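Local atomic coordinates of 16S rRNA methylase (Uncultured bacterium, PDB entry 7JLZ), a protein that probably methylates the N1 position of adenine 1408 in 16S ribosomal RNA, a modification linked to aminoglycoside resistance. Residues V18-A23 with G48-G53. Sequence-based numbering, arbitrary orientation.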
ATOM      1  N   VAL A  18     -10.409   3.793  16.991  1.00 30.46           N
ATOM      2  CA  VAL A  18     -11.738   4.116  16.480  1.00 29.77           C
ATOM      3  C   VAL A  18     -12.015   5.611  16.604  1.00 32.28           C
ATOM      4  O   VAL A  18     -12.584   6.232  15.696  1.00 33.89           O
ATOM      5  CB  VAL A  18     -12.799   3.264  17.204  1.00 37.28           C
ATOM      6  CG1 VAL A  18     -14.183   3.849  17.021  1.00 38.10           C
ATOM      7  CG2 VAL A  18     -12.735   1.856  16.664  1.00 37.25           C
ATOM      8  N   ASN A  19     -11.595   6.220  17.716  1.00 34.57           N
ATOM      9  CA  ASN A  19     -11.749   7.663  17.871  1.00 39.01           C
ATOM     10  C   ASN A  19     -10.993   8.419  16.783  1.00 37.56           C
ATOM     11  O   ASN A  19     -11.428   9.492  16.346  1.00 39.50           O
ATOM     12  CB  ASN A  19     -11.260   8.089  19.252  1.00 43.15           C
ATOM     13  CG  ASN A  19     -12.121   7.529  20.373  1.00 50.09           C
ATOM     14  OD1 ASN A  19     -13.317   7.320  20.205  1.00 47.93           O
ATOM     15  ND2 ASN A  19     -11.508   7.285  21.526  1.00 55.43           N
ATOM     16  N   ILE A  20      -9.877   7.862  16.323  1.00 31.43           N
ATOM     17  CA  ILE A  20      -9.089   8.499  15.273  1.00 34.18           C
ATOM     18  C   ILE A  20      -9.746   8.313  13.912  1.00 35.53           C
ATOM     19  O   ILE A  20      -9.945   9.281  13.168  1.00 39.74           O
ATOM     20  CB  ILE A  20      -7.658   7.943  15.292  1.00 28.20           C
ATOM     21  CG1 ILE A  20      -6.953   8.353  16.587  1.00 31.67           C
ATOM     22  CG2 ILE A  20      -6.869   8.396  14.052  1.00 29.57           C
ATOM     23  CD1 ILE A  20      -5.614   7.700  16.752  1.00 33.19           C
ATOM     24  N   LEU A  21     -10.099   7.066  13.571  1.00 30.28           N
ATOM     25  CA  LEU A  21     -10.730   6.791  12.281  1.00 36.03           C
ATOM     26  C   LEU A  21     -11.995   7.611  12.090  1.00 34.89           C
ATOM     27  O   LEU A  21     -12.276   8.091  10.985  1.00 37.68           O
ATOM     28  CB  LEU A  21     -11.068   5.305  12.156  1.00 33.29           C
ATOM     29  CG  LEU A  21      -9.922   4.311  12.290  1.00 33.63           C
ATOM     30  CD1 LEU A  21     -10.474   2.889  12.338  1.00 35.98           C
ATOM     31  CD2 LEU A  21      -8.939   4.477  11.144  1.00 37.06           C
ATOM     32  N   ASN A  22     -12.782   7.770  13.152  1.00 34.46           N
ATOM     33  CA  ASN A  22     -14.075   8.422  13.013  1.00 40.94           C
ATOM     34  C   ASN A  22     -13.957   9.904  12.686  1.00 41.63           C
ATOM     35  O   ASN A  22     -14.940  10.508  12.242  1.00 44.14           O
ATOM     36  CB  ASN A  22     -14.890   8.225  14.289  1.00 42.20           C
ATOM     37  CG  ASN A  22     -15.439   6.820  14.406  1.00 47.69           C
ATOM     38  OD1 ASN A  22     -15.349   6.030  13.463  1.00 44.44           O
ATOM     39  ND2 ASN A  22     -16.029   6.502  15.558  1.00 46.13           N
ATOM     40  N   ALA A  23     -12.783  10.498  12.892  1.00 40.60           N
ATOM     41  CA  ALA A  23     -12.578  11.902  12.572  1.00 44.34           C
ATOM     42  C   ALA A  23     -12.422  12.159  11.080  1.00 41.70           C
ATOM     43  O   ALA A  23     -12.493  13.321  10.664  1.00 46.43           O
ATOM     44  CB  ALA A  23     -11.350  12.429  13.314  1.00 42.79           C
ATOM     45  N   GLY A  48      -8.228  15.713   4.365  1.00 38.43           N
ATOM     46  CA  GLY A  48      -9.448  15.020   4.730  1.00 41.75           C
ATOM     47  C   GLY A  48      -9.348  13.511   4.800  1.00 42.97           C
ATOM     48  O   GLY A  48     -10.293  12.851   5.240  1.00 39.67           O
ATOM     49  N   THR A  49      -8.227  12.944   4.378  1.00 39.42           N
ATOM     50  CA  THR A  49      -8.027  11.502   4.357  1.00 38.53           C
ATOM     51  C   THR A  49      -6.967  11.116   5.380  1.00 36.27           C
ATOM     52  O   THR A  49      -5.942  11.793   5.511  1.00 36.41           O
ATOM     53  CB  THR A  49      -7.610  11.041   2.952  1.00 35.75           C
ATOM     54  OG1 THR A  49      -8.668  11.327   2.020  1.00 37.03           O
ATOM     55  CG2 THR A  49      -7.308   9.560   2.935  1.00 32.89           C
ATOM     56  N   LEU A  50      -7.213  10.034   6.115  1.00 31.39           N
ATOM     57  CA  LEU A  50      -6.204   9.479   7.011  1.00 31.77           C
ATOM     58  C   LEU A  50      -5.375   8.455   6.243  1.00 28.66           C
ATOM     59  O   LEU A  50      -5.926   7.504   5.675  1.00 30.26           O
ATOM     60  CB  LEU A  50      -6.860   8.839   8.235  1.00 26.65           C
ATOM     61  CG  LEU A  50      -5.922   8.155   9.237  1.00 28.10           C
ATOM     62  CD1 LEU A  50      -4.987   9.149   9.902  1.00 28.87           C
ATOM     63  CD2 LEU A  50      -6.756   7.404  10.291  1.00 31.69           C
ATOM     64  N   PHE A  51      -4.059   8.638   6.223  1.00 24.42           N
ATOM     65  CA  PHE A  51      -3.160   7.713   5.547  1.00 22.27           C
ATOM     66  C   PHE A  51      -2.375   6.911   6.576  1.00 25.91           C
ATOM     67  O   PHE A  51      -1.747   7.486   7.472  1.00 26.20           O
ATOM     68  CB  PHE A  51      -2.200   8.460   4.610  1.00 25.56           C
ATOM     69  CG  PHE A  51      -2.901   9.163   3.473  1.00 27.21           C
ATOM     70  CD1 PHE A  51      -3.417  10.436   3.645  1.00 24.97           C
ATOM     71  CD2 PHE A  51      -3.062   8.538   2.240  1.00 27.49           C
ATOM     72  CE1 PHE A  51      -4.079  11.082   2.614  1.00 29.00           C
ATOM     73  CE2 PHE A  51      -3.725   9.193   1.195  1.00 26.84           C
ATOM     74  CZ  PHE A  51      -4.234  10.462   1.390  1.00 29.27           C
ATOM     75  N   ILE A  52      -2.378   5.589   6.418  1.00 23.12           N
ATOM     76  CA  ILE A  52      -1.759   4.677   7.368  1.00 22.30           C
ATOM     77  C   ILE A  52      -0.719   3.845   6.638  1.00 23.68           C
ATOM     78  O   ILE A  52      -1.074   3.032   5.779  1.00 27.36           O
ATOM     79  CB  ILE A  52      -2.799   3.753   8.017  1.00 22.23           C
ATOM     80  CG1 ILE A  52      -3.920   4.599   8.618  1.00 23.52           C
ATOM     81  CG2 ILE A  52      -2.117   2.850   9.028  1.00 22.84           C
ATOM     82  CD1 ILE A  52      -5.040   3.775   9.287  1.00 29.10           C
ATOM     83  N   GLY A  53       0.551   4.005   7.003  1.00 21.86           N
ATOM     84  CA  GLY A  53       1.612   3.152   6.482  1.00 23.14           C
ATOM     85  C   GLY A  53       1.904   2.011   7.441  1.00 24.55           C
ATOM     86  O   GLY A  53       1.954   2.211   8.655  1.00 26.13           O
TER
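No flat group enters the meeting of I20 and L21 with L50 and I52, which is made by branched aliphatic side chains alone; the ring of F51 belongs to the other face of the strand. There, T49 CG2 lies over one ring face, 3.5 Å above the plane and displaced toward the rim. Residues 49-53 thus illustrate how an extended strand serves two layers at once, L50 and I52 being directed at the helix while F51 points to the opposite side.

The principal point of contact is a single methyl, L50 CD2, which receives both helical residues. L21 CD2 approaches it to 3.7 Å and I20 CG2 to 3.9 Å, from directions nearly perpendicular to one another. In each pair the side chains cross at about a right angle, so they meet through branch ends without lying alongside. With CG of L50 anti to its own nitrogen (chi1 177°), the branch extends toward the helix; L21 likewise reaches across with its end, although its CB does not point straight at the strand. I52 CD1 adds a looser contact, 4.4 Å from L21 CD2. No hydrogen bond joins the segments, and the interface is small and apolar.

T93 and L90 from loops touch L21 and I52 respectively, while Y24 packs on L50. Strand 49-55 runs parallel between strands 26-31 and 76-80 in the seven-stranded sheet, whose 3-2-1-4-5-7-6 order is that of Rossmann-like class I methyltransferases. The last turn of helix 14-21 touches one face of this strand through I20 and L21, and helix 37-45 packs against F51 on the other.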